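Guanylate kinase (PDB 6WCT) catalyses the ATP-dependent phosphorylation of GMP to GDP, releasing ADP, and thereby probably serves the recycling of GMP. Local coordinates at residues R21-I26 / R203-A208. Sequence-based numbering, arbitrary orientation.
Sequences RGTLYI and RLRREA
T23 and Y25 meet R205 and R203 in a sparse van der Waals contact at the edge of the P-loop kinase fold, where T23, just ahead of the central strand 24-28 of the parallel sheet, and Y25 within it face the turn between helices 188-203 and 206-212. No hydrogen bond or salt bridge joins the two segments, which bury only about 100 Å² together, and their backbones stay well apart, with the CA atoms of T23 and R203 8.6 Å from each other. T23 and Y25, two positions apart, both point toward the turn. The Y25 ring meets that of F199 at an inclined angle, about 55° between planes, and its OH, hydrogen-bonded to S202 OG, lies 4.3 Å from R203 CG. R203 therefore offers Y25 the aliphatic part of its side chain, while its guanidinium forms a salt bridge with D46. Strand 24-28 leads into the nucleotide-binding P-loop, but the contact itself is remote from the substrate: the Y25 side chain is about 13 Å from bound GMP. The second subunit also reaches this region: R205 packs on its Y181, and R206 NH1 is hydrogen-bonded to its F179 O. In the first turn of helix 206-212, R206 NE donates a nearly straight hydrogen bond, part of a salt bridge, to E207 OE2 at 3.1 Å, in the guanidinium plane but from above the carboxylate plane. R205, the N-cap residue of that helix, bends at chi3 (-59°) and gives its NE to S202 O. With CG2 of T23 anti to the backbone N, this methyl reaches the edge of the R205 guanidinium, near its plane, CG2 lying 4.0 Å from R205 NH2.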
loop_
_atom_site.group_PDB
_atom_site.type_symbol
_atom_site.label_atom_id
_atom_site.label_comp_id
_atom_site.label_asym_id
_atom_site.label_seq_id
_atom_site.Cartn_x
_atom_site.Cartn_y
_atom_site.Cartn_z
ATOM N N ARG A 21 -8.017 -17.818 1.261
ATOM C CA ARG A 21 -8.696 -17.017 2.271
ATOM C C ARG A 21 -8.794 -15.542 1.880
ATOM O O ARG A 21 -7.924 -14.986 1.208
ATOM C CB ARG A 21 -7.996 -17.184 3.617
ATOM C CG ARG A 21 -8.467 -18.407 4.417
ATOM C CD ARG A 21 -7.828 -18.439 5.806
ATOM N NE ARG A 21 -8.106 -17.236 6.591
ATOM C CZ ARG A 21 -8.977 -17.142 7.594
ATOM N NH1 ARG A 21 -9.695 -18.188 7.971
ATOM N NH2 ARG A 21 -9.118 -15.975 8.223
ATOM N N GLY A 22 -9.883 -14.913 2.321
ATOM C CA GLY A 22 -10.064 -13.490 2.123
ATOM C C GLY A 22 -9.135 -12.654 2.976
ATOM O O GLY A 22 -8.616 -13.099 4.000
ATOM N N THR A 23 -8.901 -11.421 2.525
ATOM C CA THR A 23 -8.105 -10.469 3.289
ATOM C C THR A 23 -8.984 -9.643 4.223
ATOM O O THR A 23 -10.093 -9.228 3.868
ATOM C CB THR A 23 -7.316 -9.547 2.359
ATOM O OG1 THR A 23 -6.576 -10.341 1.432
ATOM C CG2 THR A 23 -6.359 -8.660 3.150
ATOM N N LEU A 24 -8.467 -9.404 5.421
ATOM C CA LEU A 24 -9.146 -8.643 6.453
ATOM C C LEU A 24 -8.582 -7.232 6.493
ATOM O O LEU A 24 -7.362 -7.046 6.560
ATOM C CB LEU A 24 -8.991 -9.326 7.810
ATOM C CG LEU A 24 -9.844 -8.818 8.969
ATOM C CD1 LEU A 24 -11.335 -8.784 8.568
ATOM C CD2 LEU A 24 -9.642 -9.725 10.178
ATOM N N TYR A 25 -9.464 -6.254 6.396
ATOM C CA TYR A 25 -9.126 -4.835 6.395
ATOM C C TYR A 25 -9.705 -4.179 7.633
ATOM O O TYR A 25 -10.816 -4.518 8.052
ATOM C CB TYR A 25 -9.680 -4.141 5.147
ATOM C CG TYR A 25 -9.106 -4.682 3.865
ATOM C CD1 TYR A 25 -7.908 -4.194 3.360
ATOM C CD2 TYR A 25 -9.725 -5.724 3.191
ATOM C CE1 TYR A 25 -7.373 -4.686 2.189
ATOM C CE2 TYR A 25 -9.186 -6.233 2.022
ATOM C CZ TYR A 25 -8.012 -5.706 1.526
ATOM O OH TYR A 25 -7.455 -6.210 0.371
ATOM N N ILE A 26 -8.940 -3.270 8.242
ATOM C CA ILE A 26 -9.445 -2.445 9.333
ATOM C C ILE A 26 -9.270 -0.990 8.942
ATOM O O ILE A 26 -8.172 -0.582 8.549
ATOM C CB ILE A 26 -8.727 -2.718 10.668
ATOM C CG1 ILE A 26 -8.883 -4.173 11.084
ATOM C CG2 ILE A 26 -9.298 -1.815 11.765
ATOM C CD1 ILE A 26 -8.250 -4.474 12.431
ATOM N N ARG A 203 -3.746 -6.284 -2.710
ATOM C CA ARG A 203 -3.903 -7.482 -3.534
ATOM C C ARG A 203 -2.694 -7.766 -4.412
ATOM O O ARG A 203 -2.610 -8.859 -4.985
ATOM C CB ARG A 203 -5.123 -7.366 -4.439
ATOM C CG ARG A 203 -6.373 -7.074 -3.692
ATOM C CD ARG A 203 -7.580 -7.172 -4.564
ATOM N NE ARG A 203 -8.694 -6.674 -3.792
ATOM C CZ ARG A 203 -9.171 -5.444 -3.909
ATOM N NH1 ARG A 203 -8.643 -4.605 -4.797
ATOM N NH2 ARG A 203 -10.185 -5.073 -3.146
ATOM N N LEU A 204 -1.799 -6.796 -4.585
ATOM C CA LEU A 204 -0.602 -6.971 -5.394
ATOM C C LEU A 204 0.604 -7.431 -4.583
ATOM O O LEU A 204 1.664 -7.675 -5.167
ATOM C CB LEU A 204 -0.265 -5.655 -6.104
ATOM C CG LEU A 204 -1.396 -5.061 -6.951
ATOM C CD1 LEU A 204 -1.034 -3.651 -7.412
ATOM C CD2 LEU A 204 -1.697 -5.949 -8.138
ATOM N N ARG A 205 0.472 -7.558 -3.264
ATOM C CA ARG A 205 1.595 -7.977 -2.433
ATOM C C ARG A 205 2.077 -9.371 -2.842
ATOM O O ARG A 205 1.297 -10.216 -3.299
ATOM C CB ARG A 205 1.190 -7.944 -0.953
ATOM C CG ARG A 205 1.063 -6.513 -0.393
ATOM C CD ARG A 205 0.614 -6.502 1.057
ATOM N NE ARG A 205 -0.678 -7.164 1.228
ATOM C CZ ARG A 205 -1.244 -7.400 2.411
ATOM N NH1 ARG A 205 -0.622 -7.025 3.525
ATOM N NH2 ARG A 205 -2.423 -8.014 2.483
ATOM N N ARG A 206 3.386 -9.601 -2.676
ATOM C CA ARG A 206 4.023 -10.810 -3.199
ATOM C C ARG A 206 3.299 -12.078 -2.757
ATOM O O ARG A 206 3.006 -12.955 -3.580
ATOM C CB ARG A 206 5.487 -10.863 -2.754
ATOM C CG ARG A 206 6.175 -12.171 -3.084
ATOM C CD ARG A 206 7.497 -12.292 -2.357
ATOM N NE ARG A 206 7.343 -12.263 -0.906
ATOM C CZ ARG A 206 7.697 -11.240 -0.132
ATOM N NH1 ARG A 206 8.236 -10.154 -0.659
ATOM N NH2 ARG A 206 7.510 -11.302 1.179
ATOM N N GLU A 207 3.010 -12.205 -1.457
ATOM C CA GLU A 207 2.490 -13.479 -0.955
ATOM C C GLU A 207 1.095 -13.764 -1.491
ATOM O O GLU A 207 0.772 -14.916 -1.802
ATOM C CB GLU A 207 2.493 -13.498 0.575
ATOM C CG GLU A 207 3.884 -13.548 1.184
ATOM C CD GLU A 207 4.705 -14.740 0.694
ATOM O OE1 GLU A 207 4.116 -15.796 0.378
ATOM O OE2 GLU A 207 5.944 -14.614 0.602
ATOM N N ALA A 208 0.268 -12.722 -1.636
ATOM C CA ALA A 208 -1.050 -12.883 -2.241
ATOM C C ALA A 208 -0.937 -13.225 -3.720
ATOM O O ALA A 208 -1.716 -14.036 -4.233
ATOM C CB ALA A 208 -1.887 -11.618 -2.031
#